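Local coordinates for protein thioredoxin peroxidase 2 (Plasmodium falciparum, PDB 2C0D) that probably reduces hydrogen peroxide and organic hydroperoxides in the parasite's mitochondrion, as a thioredoxin-dependent 2-Cys peroxiredoxin, at residues T35-N40 and I45-L50; L62-N67 and T74-F79; K81-F86 and V91-I96. All blocks are in the same frame, centred on the assembly; numbering follows the deposited sequence.

Contact 1: residues T35-N40 and I45-L50; sequences TAQGLN and IINVDL
Across the hairpin of strands 35-39 and 45-49, Gln37 and Asn47 form a non-hydrogen-bonded pair whose amides are joined by a water: Gln37 NE2 donates a hydrogen bond to it, 3.0 Å away, and the water in turn donates to Asn47 OD1 at 2.7 Å. The extended Gln37 chain also brings NE2 to 3.8 Å from Ile45 CG2. On the other face, the CG2 methyl of Val48 packs directly on the bare backbone of Gly38, 3.8 Å from its CA. Ile46 has CG1 between its backbone N and carbonyl carbon (chi1 55°), which lays CG1 over Gly38 O at 3.6 Å and turns CD1 to Asn40 CB; the two side chains cross at about a right angle. Asn40 OD1 turns back into the connecting loop, accepting from Asn42 N and Glu44 N. The hydrogen-bonded pairs Ala36-Val48 and Gly38-Ile46 supply four backbone bonds, Val48 N to Ala36 O being nearly straight at 172°. Strand 35-39 pairs on its other side with strand 123-126, whose Thr123 meets Ile46 and Val48, while helix 101-109 packs against Gln37, Leu39 and Ile45 on the opposite face.

Contact 2: residues L62-N67 and T74-F79; sequences LFYPLN and TEIIEF
This contact belongs to the peroxidatic site of the peroxiredoxin, where the end of strand 58-63 faces the first turns of helix 73-81, just after Cys72, the predicted sulfenic-acid-forming cysteine. Leu62 carries most of the apolar packing. With CG anti to its backbone N (chi1 -177°), it reaches out from the strand and sets both methyls against Phe79, CD2 also meeting Ile76. CD2 sits over the centre of the Phe79 ring, 4.2 Å from the centroid and 11° off the normal, a CH-pi contact; the same methyl meets Ile76 CD1 at 3.7 Å. CD1 instead reaches the outer part of the ring, 3.8 Å from Phe79 CZ. The Ile76 side chain bends so that CD1 comes back towards the strand, where it touches both Leu62 and Tyr64, crossing the tyrosine at about a right angle and coming to 4.2 Å from Tyr64 CD2. Beyond it, helix 101-109 brings Trp107 against both Ile76 and the Tyr64 ring.

Glu75 is the polar member. Its chain runs extended beyond CG and sends the carboxylate towards the strand, where OE2 lies 4.0 Å from Tyr64 CB. The charge is met elsewhere: OE2 makes salt bridges with Arg170 and Arg147. The Glu75 side chain is about 4 Å from that of Cys72, so the pairing probably helps to place the two arginines near the site, while Leu62, Ile76 and Phe79 make the apolar part of the contact. No hydrogen bond spans the two segments, so their fit is one of side-chain shape. A central strand leading through a loop into a helix that begins just after the predicted peroxidatic cysteine is characteristic of the thioredoxin-like fold of peroxiredoxins.

Contact 3: residues K81-F86 and V91-I96; sequences KHIKDF and VELLGI
The Phe86 ring takes Leu93 CD2 over one face and Val91 CG1 at its edge, close to the ring plane. The edge contact is made by CD1 of the ring, 4.0 Å from Val91 CG1, and the two side chains cross obliquely. Leu93 is farther along the strand and touches more loosely, its CD1 lying 4.4 Å from Phe86 CE1. Around the ring, helix 172-188 contributes Val172 and Ile179.

Leu93 also serves Ile83, one turn earlier in helix 83-88. Ile83 has CG1 anti to its backbone N (chi1 -167°), which carries CD1 forward to the strand; there it meets Leu93 CD2 at 3.9 Å and comes almost as near to Leu93 CB. One leucine methyl, CD2, therefore meets both the ring face and the isoleucine, and Phe122 from a nearby loop touches both Ile83 and Leu93.

One backbone hydrogen bond completes the contact: Val91 N donates to Phe86 O at 3.0 Å. The N-H points reasonably well at the oxygen (158°), but the donor stands 37° above the carbonyl plane and is not on a lone pair. This bond draws the beginning of strand 91-97 up to the last turn of the helix, and Val91 CB comes to 3.6 Å from the same Phe86 O. The alternate residues Val91 and Leu93 both face the helix, whereas Glu92 points away and pairs with Lys57.

Strand 91-97 lies beside the parallel strand 58-63, and in the chain, helices 73-81 and 83-88 connect the two strands. The whole forms a beta-alpha-beta crossover of the thioredoxin-like fold, and here its second helix closes back onto the returning strand.

Contact 1 is the partly exposed hairpin near one margin of the sheet, whereas contacts 2 and 3 are buried. Backbone bonding and a water bridge serve the first; the other two rest on apolar side chains, with Glu75, salt-bridged to two arginines beside the predicted active-site cysteine, added in contact 2 and one backbone bond in contact 3. Contacts 2 and 3 share a crossover: parallel strands 58-63 and 91-97 pair through Leu62 N to Leu94 O and Ile96 N to Leu62 O. Their helices meet too, Phe79 CD2 lying 3.6 Å from Phe86 CZ. Contact 1 reaches contact 3 through Val48 and Leu94, but does not touch contact 2.

Contact 1: residues T35-N40 and I45-L50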
ATOM      1  N   THR B  35      11.598 -20.034   2.953  1.00 17.43           N
ATOM      2  CA  THR B  35      12.955 -20.453   2.624  1.00 18.37           C
ATOM      3  C   THR B  35      12.966 -20.694   1.105  1.00 17.15           C
ATOM      4  O   THR B  35      12.080 -21.385   0.542  1.00 17.75           O
ATOM      5  CB  THR B  35      13.437 -21.714   3.397  1.00 20.19           C
ATOM      6  OG1 THR B  35      13.422 -21.464   4.814  1.00 25.81           O
ATOM      7  CG2 THR B  35      14.872 -22.047   3.019  1.00 20.40           C
ATOM      8  N   ALA B  36      13.924 -20.075   0.424  1.00 13.68           N
ATOM      9  CA  ALA B  36      13.949 -20.163  -1.039  1.00 12.30           C
ATOM     10  C   ALA B  36      15.381 -19.928  -1.464  1.00 11.97           C
ATOM     11  O   ALA B  36      16.168 -19.367  -0.706  1.00 12.22           O
ATOM     12  CB  ALA B  36      13.033 -19.094  -1.682  1.00 12.41           C
ATOM     13  N   GLN B  37      15.715 -20.332  -2.673  1.00 10.73           N
ATOM     14  CA  GLN B  37      17.030 -19.968  -3.210  1.00 10.95           C
ATOM     15  C   GLN B  37      17.012 -18.540  -3.684  1.00 10.24           C
ATOM     16  O   GLN B  37      15.990 -18.047  -4.201  1.00  9.25           O
ATOM     17  CB  GLN B  37      17.416 -20.874  -4.388  1.00 11.50           C
ATOM     18  CG  GLN B  37      17.601 -22.326  -3.997  1.00 15.11           C
ATOM     19  CD  GLN B  37      18.218 -23.107  -5.120  1.00 17.99           C
ATOM     20  OE1 GLN B  37      17.707 -23.080  -6.243  1.00 18.74           O
ATOM     21  NE2 GLN B  37      19.349 -23.767  -4.852  1.00 20.62           N
ATOM     22  N   GLY B  38      18.144 -17.876  -3.505  1.00  8.93           N
ATOM     23  CA  GLY B  38      18.285 -16.523  -4.000  1.00  9.61           C
ATOM     24  C   GLY B  38      19.623 -16.373  -4.699  1.00  9.29           C
ATOM     25  O   GLY B  38      20.531 -17.220  -4.538  1.00  9.32           O
ATOM     26  N   LEU B  39      19.726 -15.315  -5.489  1.00  8.14           N
ATOM     27  CA  LEU B  39      20.949 -15.004  -6.201  1.00  9.15           C
ATOM     28  C   LEU B  39      21.435 -13.695  -5.572  1.00  9.64           C
ATOM     29  O   LEU B  39      20.734 -12.666  -5.655  1.00  9.42           O
ATOM     30  CB  LEU B  39      20.624 -14.849  -7.691  1.00  8.79           C
ATOM     31  CG  LEU B  39      21.764 -14.555  -8.681  1.00  9.37           C
ATOM     32  CD1 LEU B  39      22.720 -15.782  -8.739  1.00  9.92           C
ATOM     33  CD2 LEU B  39      21.219 -14.194 -10.106  1.00 10.04           C
ATOM     34  N   ASN B  40      22.577 -13.721  -4.885  1.00  8.85           N
ATOM     35  CA  ASN B  40      23.019 -12.492  -4.185  1.00 10.39           C
ATOM     36  C   ASN B  40      23.817 -11.480  -5.038  1.00 10.79           C
ATOM     37  O   ASN B  40      23.974 -11.654  -6.256  1.00  9.08           O
ATOM     38  CB  ASN B  40      23.695 -12.827  -2.840  1.00 11.31           C
ATOM     39  CG  ASN B  40      25.143 -13.325  -3.006  1.00 12.86           C
ATOM     40  OD1 ASN B  40      25.706 -13.301  -4.103  1.00  9.15           O
ATOM     41  ND2 ASN B  40      25.731 -13.782  -1.908  1.00 15.48           N
ATOM     42  N   ILE B  45      24.564 -18.375  -5.390  1.00 14.05           N
ATOM     43  CA  ILE B  45      23.259 -18.940  -5.043  1.00 14.27           C
ATOM     44  C   ILE B  45      23.277 -19.203  -3.544  1.00 14.61           C
ATOM     45  O   ILE B  45      24.177 -19.905  -3.040  1.00 13.71           O
ATOM     46  CB  ILE B  45      22.953 -20.231  -5.813  1.00 15.48           C
ATOM     47  CG1 ILE B  45      22.955 -19.965  -7.320  1.00 15.72           C
ATOM     48  CG2 ILE B  45      21.576 -20.784  -5.388  1.00 15.73           C
ATOM     49  CD1 ILE B  45      22.834 -21.232  -8.159  1.00 20.62           C
ATOM     50  N   ILE B  46      22.307 -18.623  -2.839  1.00 12.90           N
ATOM     51  CA  ILE B  46      22.219 -18.745  -1.394  1.00 13.80           C
ATOM     52  C   ILE B  46      20.838 -19.218  -0.954  1.00 14.19           C
ATOM     53  O   ILE B  46      19.848 -19.140  -1.696  1.00 12.17           O
ATOM     54  CB  ILE B  46      22.552 -17.396  -0.686  1.00 13.88           C
ATOM     55  CG1 ILE B  46      21.653 -16.232  -1.218  1.00 13.17           C
ATOM     56  CG2 ILE B  46      24.060 -17.051  -0.875  1.00 15.24           C
ATOM     57  CD1 ILE B  46      21.546 -14.976  -0.292  1.00 12.61           C
ATOM     58  N   ASN B  47      20.770 -19.739   0.264  1.00 15.28           N
ATOM     59  CA  ASN B  47      19.465 -20.006   0.837  1.00 16.90           C
ATOM     60  C   ASN B  47      19.002 -18.779   1.597  1.00 16.78           C
ATOM     61  O   ASN B  47      19.682 -18.343   2.538  1.00 18.44           O
ATOM     62  CB  ASN B  47      19.522 -21.224   1.765  1.00 18.49           C
ATOM     63  CG  ASN B  47      19.773 -22.525   1.008  1.00 22.93           C
ATOM     64  OD1 ASN B  47      19.252 -22.735  -0.090  1.00 26.53           O
ATOM     65  ND2 ASN B  47      20.597 -23.399   1.591  1.00 29.13           N
ATOM     66  N   VAL B  48      17.849 -18.234   1.214  1.00 14.54           N
ATOM     67  CA  VAL B  48      17.330 -17.019   1.830  1.00 16.02           C
ATOM     68  C   VAL B  48      16.223 -17.421   2.770  1.00 16.86           C
ATOM     69  O   VAL B  48      15.238 -18.016   2.361  1.00 18.03           O
ATOM     70  CB  VAL B  48      16.734 -16.041   0.770  1.00 15.13           C
ATOM     71  CG1 VAL B  48      16.188 -14.780   1.450  1.00 14.36           C
ATOM     72  CG2 VAL B  48      17.819 -15.697  -0.270  1.00 15.30           C
ATOM     73  N   ASP B  49      16.409 -17.071   4.033  1.00 18.41           N
ATOM     74  CA  ASP B  49      15.526 -17.465   5.115  1.00 19.38           C
ATOM     75  C   ASP B  49      15.102 -16.175   5.795  1.00 18.50           C
ATOM     76  O   ASP B  49      15.951 -15.492   6.361  1.00 17.17           O
ATOM     77  CB  ASP B  49      16.353 -18.317   6.095  1.00 20.91           C
ATOM     78  CG  ASP B  49      15.582 -18.741   7.325  1.00 25.21           C
ATOM     79  OD1 ASP B  49      14.348 -18.505   7.378  1.00 31.35           O
ATOM     80  OD2 ASP B  49      16.234 -19.314   8.252  1.00 32.01           O
ATOM     81  N   LEU B  50      13.811 -15.849   5.757  1.00 18.42           N
ATOM     82  CA  LEU B  50      13.359 -14.557   6.293  1.00 19.42           C
ATOM     83  C   LEU B  50      13.718 -14.455   7.766  1.00 19.63           C
ATOM     84  O   LEU B  50      14.111 -13.387   8.252  1.00 19.81           O
ATOM     85  CB  LEU B  50      11.860 -14.340   6.096  1.00 19.84           C
ATOM     86  CG  LEU B  50      11.398 -12.884   6.205  1.00 20.46           C
ATOM     87  CD1 LEU B  50      12.156 -12.041   5.141  1.00 20.36           C
ATOM     88  CD2 LEU B  50       9.878 -12.783   6.013  1.00 19.22           C
TER
HETATM   89  O   HOH W   1      20.764 -23.248  -2.273  1.00 37.76           O

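Contact 2: residues L62-N67 and T74-F79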
ATOM      1  N   LEU B  62      10.106  -6.917  -2.337  1.00  5.36           N
ATOM      2  CA  LEU B  62       9.652  -6.265  -3.542  1.00  6.05           C
ATOM      3  C   LEU B  62       9.262  -7.355  -4.545  1.00  7.27           C
ATOM      4  O   LEU B  62      10.149  -7.972  -5.162  1.00  7.14           O
ATOM      5  CB  LEU B  62      10.800  -5.395  -4.098  1.00  7.75           C
ATOM      6  CG  LEU B  62      10.566  -4.546  -5.347  1.00  9.11           C
ATOM      7  CD1 LEU B  62       9.687  -3.337  -5.052  1.00  9.56           C
ATOM      8  CD2 LEU B  62      11.923  -4.083  -5.902  1.00 11.34           C
ATOM      9  N   PHE B  63       7.961  -7.599  -4.706  1.00  4.56           N
ATOM     10  CA  PHE B  63       7.490  -8.634  -5.650  1.00  4.40           C
ATOM     11  C   PHE B  63       7.263  -8.025  -7.035  1.00  5.20           C
ATOM     12  O   PHE B  63       6.856  -6.847  -7.173  1.00  5.79           O
ATOM     13  CB  PHE B  63       6.137  -9.183  -5.190  1.00  6.26           C
ATOM     14  CG  PHE B  63       6.213 -10.044  -3.953  1.00  4.95           C
ATOM     15  CD1 PHE B  63       6.302 -11.444  -4.072  1.00  5.28           C
ATOM     16  CD2 PHE B  63       6.145  -9.465  -2.691  1.00  5.32           C
ATOM     17  CE1 PHE B  63       6.335 -12.249  -2.938  1.00  6.43           C
ATOM     18  CE2 PHE B  63       6.161 -10.262  -1.542  1.00  6.95           C
ATOM     19  CZ  PHE B  63       6.238 -11.658  -1.663  1.00  7.52           C
ATOM     20  N   TYR B  64       7.506  -8.816  -8.078  1.00  5.29           N
ATOM     21  CA  TYR B  64       7.281  -8.280  -9.450  1.00  6.23           C
ATOM     22  C   TYR B  64       7.110  -9.439 -10.420  1.00  6.59           C
ATOM     23  O   TYR B  64       7.510 -10.588 -10.098  1.00  6.68           O
ATOM     24  CB  TYR B  64       8.449  -7.374  -9.905  1.00  7.79           C
ATOM     25  CG  TYR B  64       9.762  -8.093  -9.769  1.00  8.92           C
ATOM     26  CD1 TYR B  64      10.235  -8.976 -10.778  1.00 10.99           C
ATOM     27  CD2 TYR B  64      10.511  -7.955  -8.592  1.00 10.87           C
ATOM     28  CE1 TYR B  64      11.425  -9.689 -10.603  1.00 13.19           C
ATOM     29  CE2 TYR B  64      11.698  -8.670  -8.410  1.00 13.13           C
ATOM     30  CZ  TYR B  64      12.136  -9.526  -9.398  1.00 14.18           C
ATOM     31  OH  TYR B  64      13.319 -10.202  -9.135  1.00 19.88           O
ATOM     32  N   PRO B  65       6.468  -9.166 -11.572  1.00  7.73           N
ATOM     33  CA  PRO B  65       6.329 -10.103 -12.693  1.00  7.22           C
ATOM     34  C   PRO B  65       7.496  -9.982 -13.693  1.00  7.44           C
ATOM     35  O   PRO B  65       8.070  -8.895 -13.853  1.00  7.55           O
ATOM     36  CB  PRO B  65       5.017  -9.615 -13.359  1.00  6.77           C
ATOM     37  CG  PRO B  65       5.105  -8.114 -13.229  1.00  9.04           C
ATOM     38  CD  PRO B  65       5.673  -7.931 -11.786  1.00  7.38           C
ATOM     39  N   LEU B  66       7.845 -11.111 -14.324  1.00  7.72           N
ATOM     40  CA  LEU B  66       8.827 -11.127 -15.408  1.00  9.37           C
ATOM     41  C   LEU B  66       8.235 -11.460 -16.792  1.00  9.41           C
ATOM     42  O   LEU B  66       8.984 -11.550 -17.758  1.00 11.14           O
ATOM     43  CB  LEU B  66       9.963 -12.109 -15.107  1.00 10.15           C
ATOM     44  CG  LEU B  66      10.956 -11.703 -14.015  1.00 13.48           C
ATOM     45  CD1 LEU B  66      12.160 -12.688 -13.980  1.00 15.28           C
ATOM     46  CD2 LEU B  66      11.454 -10.283 -14.157  1.00 18.12           C
ATOM     47  N   ASN B  67       6.918 -11.569 -16.905  1.00  8.41           N
ATOM     48  CA  ASN B  67       6.336 -11.797 -18.245  1.00  9.17           C
ATOM     49  C   ASN B  67       6.555 -10.559 -19.122  1.00  9.48           C
ATOM     50  O   ASN B  67       6.679  -9.439 -18.606  1.00  8.65           O
ATOM     51  CB  ASN B  67       4.874 -12.199 -18.172  1.00  9.97           C
ATOM     52  CG  ASN B  67       4.075 -11.269 -17.322  1.00 13.28           C
ATOM     53  OD1 ASN B  67       3.704 -10.190 -17.767  1.00 17.14           O
ATOM     54  ND2 ASN B  67       3.787 -11.684 -16.085  1.00 14.47           N
ATOM     55  N   THR B  74      13.032  -0.854 -15.178  1.00 11.95           N
ATOM     56  CA  THR B  74      13.349   0.502 -14.717  0.50 12.52           C
ATOM     57  C   THR B  74      13.204   0.635 -13.191  1.00 12.08           C
ATOM     58  O   THR B  74      14.007   1.306 -12.537  1.00 11.53           O
ATOM     59  CB  THR B  74      12.491   1.555 -15.461  0.50 13.37           C
ATOM     60  OG1 THR B  74      12.583   1.336 -16.875  0.50 15.57           O
ATOM     61  CG2 THR B  74      12.953   2.978 -15.144  0.50 13.70           C
ATOM     62  N   GLU B  75      12.187  -0.014 -12.609  1.00 11.87           N
ATOM     63  CA  GLU B  75      12.001   0.163 -11.159  1.00 12.67           C
ATOM     64  C   GLU B  75      13.122  -0.502 -10.382  1.00 10.73           C
ATOM     65  O   GLU B  75      13.585   0.017  -9.389  1.00 10.86           O
ATOM     66  CB  GLU B  75      10.598  -0.294 -10.690  1.00 13.95           C
ATOM     67  CG  GLU B  75      10.347  -1.786 -10.778  1.00 14.81           C
ATOM     68  CD  GLU B  75       9.039  -2.210 -10.095  1.00 16.36           C
ATOM     69  OE1 GLU B  75       8.296  -1.329  -9.554  1.00 17.24           O
ATOM     70  OE2 GLU B  75       8.728  -3.412 -10.153  1.00 16.49           O
ATOM     71  N   ILE B  76      13.571  -1.670 -10.851  1.00 10.05           N
ATOM     72  CA  ILE B  76      14.659  -2.368 -10.223  1.00  9.48           C
ATOM     73  C   ILE B  76      15.938  -1.554 -10.321  1.00  9.25           C
ATOM     74  O   ILE B  76      16.717  -1.460  -9.368  1.00  8.64           O
ATOM     75  CB  ILE B  76      14.863  -3.778 -10.905  1.00  9.31           C
ATOM     76  CG1 ILE B  76      13.602  -4.648 -10.782  1.00 11.41           C
ATOM     77  CG2 ILE B  76      16.088  -4.495 -10.296  1.00 10.32           C
ATOM     78  CD1 ILE B  76      13.170  -4.840  -9.338  1.00 12.96           C
ATOM     79  N   ILE B  77      16.161  -0.980 -11.500  1.00  9.76           N
ATOM     80  CA  ILE B  77      17.342  -0.139 -11.714  1.00 10.32           C
ATOM     81  C   ILE B  77      17.351   1.032 -10.726  1.00 10.64           C
ATOM     82  O   ILE B  77      18.388   1.349 -10.145  1.00 10.44           O
ATOM     83  CB  ILE B  77      17.391   0.335 -13.186  1.00 10.35           C
ATOM     84  CG1 ILE B  77      17.730  -0.899 -14.065  1.00  9.82           C
ATOM     85  CG2 ILE B  77      18.491   1.356 -13.345  1.00 11.99           C
ATOM     86  CD1 ILE B  77      17.384  -0.680 -15.562  1.00 12.59           C
ATOM     87  N   GLU B  78      16.176   1.613 -10.518  1.00 10.24           N
ATOM     88  CA  GLU B  78      16.024   2.768  -9.597  1.00 12.07           C
ATOM     89  C   GLU B  78      16.236   2.368  -8.125  1.00 10.73           C
ATOM     90  O   GLU B  78      16.920   3.076  -7.374  1.00 10.31           O
ATOM     91  CB  GLU B  78      14.673   3.454  -9.786  1.00 12.28           C
ATOM     92  CG  GLU B  78      14.538   4.233 -11.123  1.00 17.61           C
ATOM     93  N   PHE B  79      15.666   1.230  -7.705  1.00  9.51           N
ATOM     94  CA  PHE B  79      15.939   0.726  -6.363  1.00 10.09           C
ATOM     95  C   PHE B  79      17.416   0.481  -6.165  1.00  9.70           C
ATOM     96  O   PHE B  79      17.975   0.842  -5.140  1.00 10.47           O
ATOM     97  CB  PHE B  79      15.143  -0.556  -6.045  1.00 10.01           C
ATOM     98  CG  PHE B  79      13.744  -0.293  -5.570  1.00 10.82           C
ATOM     99  CD1 PHE B  79      12.796   0.257  -6.429  1.00 14.59           C
ATOM    100  CD2 PHE B  79      13.366  -0.577  -4.255  1.00 14.01           C
ATOM    101  CE1 PHE B  79      11.471   0.527  -5.985  1.00 18.11           C
ATOM    102  CE2 PHE B  79      12.036  -0.340  -3.817  1.00 12.52           C
ATOM    103  CZ  PHE B  79      11.095   0.197  -4.679  1.00 14.37           C
TER

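Contact 3: residues K81-F86 and V91-I96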
ATOM      1  N   LYS B  81      19.948   1.932  -7.713  1.00 11.31           N
ATOM      2  CA  LYS B  81      20.612   3.253  -7.624  1.00 14.72           C
ATOM      3  C   LYS B  81      20.639   3.764  -6.180  1.00 13.91           C
ATOM      4  O   LYS B  81      21.652   4.357  -5.748  1.00 15.05           O
ATOM      5  CB  LYS B  81      19.887   4.275  -8.509  1.00 14.38           C
ATOM      6  CG  LYS B  81      20.238   4.171  -9.983  1.00 18.80           C
ATOM      7  CD  LYS B  81      19.625   5.339 -10.778  1.00 19.04           C
ATOM      8  N   HIS B  82      19.541   3.507  -5.453  1.00 12.61           N
ATOM      9  CA  HIS B  82      19.396   3.949  -4.058  1.00 12.69           C
ATOM     10  C   HIS B  82      19.686   2.870  -3.015  1.00 11.99           C
ATOM     11  O   HIS B  82      19.266   2.982  -1.831  1.00 11.32           O
ATOM     12  CB  HIS B  82      17.973   4.509  -3.862  1.00 13.61           C
ATOM     13  CG  HIS B  82      17.740   5.798  -4.575  1.00 19.74           C
ATOM     14  ND1 HIS B  82      17.405   5.864  -5.912  1.00 23.00           N
ATOM     15  CD2 HIS B  82      17.814   7.078  -4.140  1.00 22.60           C
ATOM     16  CE1 HIS B  82      17.278   7.129  -6.269  1.00 24.93           C
ATOM     17  NE2 HIS B  82      17.519   7.886  -5.212  1.00 27.02           N
ATOM     18  N   ILE B  83      20.433   1.824  -3.401  1.00 10.32           N
ATOM     19  CA  ILE B  83      20.602   0.697  -2.497  1.00 10.61           C
ATOM     20  C   ILE B  83      21.285   1.117  -1.196  1.00 11.64           C
ATOM     21  O   ILE B  83      20.962   0.584  -0.127  1.00 10.99           O
ATOM     22  CB  ILE B  83      21.344  -0.502  -3.183  1.00 11.14           C
ATOM     23  CG1 ILE B  83      21.232  -1.778  -2.320  1.00 13.60           C
ATOM     24  CG2 ILE B  83      22.831  -0.145  -3.475  1.00 11.29           C
ATOM     25  CD1 ILE B  83      19.783  -2.276  -2.140  1.00 16.71           C
ATOM     26  N   LYS B  84      22.220   2.075  -1.270  1.00 11.30           N
ATOM     27  CA  LYS B  84      22.910   2.483  -0.038  1.00 12.81           C
ATOM     28  C   LYS B  84      21.973   3.196   0.954  1.00 12.73           C
ATOM     29  O   LYS B  84      22.223   3.160   2.163  1.00 13.52           O
ATOM     30  CB  LYS B  84      24.179   3.314  -0.356  1.00 14.25           C
ATOM     31  CG  LYS B  84      25.203   2.534  -1.215  1.00 13.19           C
ATOM     32  CD  LYS B  84      25.721   1.289  -0.527  1.00 16.72           C
ATOM     33  CE  LYS B  84      26.433   0.364  -1.512  1.00 20.72           C
ATOM     34  NZ  LYS B  84      27.180  -0.684  -0.781  1.00 22.96           N
ATOM     35  N   ASP B  85      20.910   3.820   0.452  1.00 12.72           N
ATOM     36  CA  ASP B  85      19.869   4.392   1.344  1.00 13.54           C
ATOM     37  C   ASP B  85      19.142   3.295   2.143  1.00 12.40           C
ATOM     38  O   ASP B  85      18.847   3.468   3.345  1.00 11.84           O
ATOM     39  CB  ASP B  85      18.873   5.197   0.543  1.00 14.59           C
ATOM     40  CG  ASP B  85      19.499   6.452  -0.060  1.00 21.25           C
ATOM     41  OD1 ASP B  85      20.171   7.210   0.695  1.00 28.76           O
ATOM     42  OD2 ASP B  85      19.345   6.671  -1.274  1.00 26.19           O
ATOM     43  N   PHE B  86      18.860   2.159   1.500  1.00 10.80           N
ATOM     44  CA  PHE B  86      18.353   0.998   2.261  1.00 10.07           C
ATOM     45  C   PHE B  86      19.371   0.508   3.277  1.00 10.54           C
ATOM     46  O   PHE B  86      19.018   0.275   4.434  1.00 10.41           O
ATOM     47  CB  PHE B  86      17.915  -0.172   1.339  1.00  9.46           C
ATOM     48  CG  PHE B  86      16.706   0.154   0.498  1.00 11.02           C
ATOM     49  CD1 PHE B  86      15.425  -0.179   0.943  1.00 10.65           C
ATOM     50  CD2 PHE B  86      16.826   0.779  -0.738  1.00  8.04           C
ATOM     51  CE1 PHE B  86      14.283   0.121   0.172  1.00 10.40           C
ATOM     52  CE2 PHE B  86      15.661   1.083  -1.532  1.00 10.74           C
ATOM     53  CZ  PHE B  86      14.381   0.754  -1.049  1.00 10.57           C
ATOM     54  N   VAL B  91      18.026  -1.898   6.263  1.00  9.75           N
ATOM     55  CA  VAL B  91      16.959  -2.633   5.571  1.00  9.42           C
ATOM     56  C   VAL B  91      17.575  -3.574   4.533  1.00 10.26           C
ATOM     57  O   VAL B  91      18.339  -3.124   3.660  1.00 11.24           O
ATOM     58  CB  VAL B  91      15.972  -1.673   4.829  1.00 10.52           C
ATOM     59  CG1 VAL B  91      14.857  -2.510   4.099  1.00 11.32           C
ATOM     60  CG2 VAL B  91      15.364  -0.685   5.805  1.00  9.98           C
ATOM     61  N   GLU B  92      17.235  -4.860   4.627  1.00  9.52           N
ATOM     62  CA  GLU B  92      17.575  -5.820   3.568  1.00 10.26           C
ATOM     63  C   GLU B  92      16.515  -5.749   2.452  1.00  9.84           C
ATOM     64  O   GLU B  92      15.327  -6.046   2.715  1.00 11.05           O
ATOM     65  CB  GLU B  92      17.617  -7.237   4.160  1.00 10.49           C
ATOM     66  CG  GLU B  92      18.118  -8.305   3.134  1.00 14.62           C
ATOM     67  CD  GLU B  92      19.641  -8.425   3.005  1.00 20.07           C
ATOM     68  OE1 GLU B  92      20.381  -7.868   3.863  1.00 20.98           O
ATOM     69  OE2 GLU B  92      20.112  -9.121   2.040  1.00 21.93           O
ATOM     70  N   LEU B  93      16.921  -5.362   1.240  1.00  8.34           N
ATOM     71  CA  LEU B  93      15.992  -5.352   0.087  1.00  7.83           C
ATOM     72  C   LEU B  93      16.009  -6.724  -0.590  1.00  7.75           C
ATOM     73  O   LEU B  93      17.090  -7.223  -0.993  1.00  8.27           O
ATOM     74  CB  LEU B  93      16.403  -4.274  -0.917  1.00  8.47           C
ATOM     75  CG  LEU B  93      15.506  -4.143  -2.157  1.00  7.42           C
ATOM     76  CD1 LEU B  93      14.040  -3.788  -1.760  1.00 11.23           C
ATOM     77  CD2 LEU B  93      16.111  -3.072  -3.120  1.00  9.83           C
ATOM     78  N   LEU B  94      14.837  -7.341  -0.732  1.00  6.27           N
ATOM     79  CA  LEU B  94      14.749  -8.640  -1.438  1.00  6.75           C
ATOM     80  C   LEU B  94      13.758  -8.547  -2.609  1.00  7.54           C
ATOM     81  O   LEU B  94      12.551  -8.265  -2.397  1.00  8.50           O
ATOM     82  CB  LEU B  94      14.287  -9.739  -0.486  1.00  8.08           C
ATOM     83  CG  LEU B  94      15.191  -9.950   0.745  1.00  8.76           C
ATOM     84  CD1 LEU B  94      14.558 -10.946   1.690  1.00 11.63           C
ATOM     85  CD2 LEU B  94      16.604 -10.376   0.354  1.00  7.37           C
ATOM     86  N   GLY B  95      14.261  -8.765  -3.830  1.00  6.31           N
ATOM     87  CA  GLY B  95      13.356  -8.813  -4.983  1.00  7.05           C
ATOM     88  C   GLY B  95      12.825 -10.228  -5.043  1.00  8.08           C
ATOM     89  O   GLY B  95      13.573 -11.212  -4.797  1.00 10.75           O
ATOM     90  N   ILE B  96      11.530 -10.381  -5.292  1.00  7.08           N
ATOM     91  CA  ILE B  96      10.961 -11.735  -5.342  1.00  5.87           C
ATOM     92  C   ILE B  96      10.093 -11.917  -6.606  1.00  6.64           C
ATOM     93  O   ILE B  96       9.223 -11.094  -6.865  1.00  5.64           O
ATOM     94  CB  ILE B  96      10.077 -12.032  -4.118  1.00  6.31           C
ATOM     95  CG1 ILE B  96      10.853 -11.805  -2.809  1.00  6.64           C
ATOM     96  CG2 ILE B  96       9.548 -13.477  -4.204  1.00  6.92           C
ATOM     97  CD1 ILE B  96       9.996 -11.800  -1.551  1.00  9.23           C
TER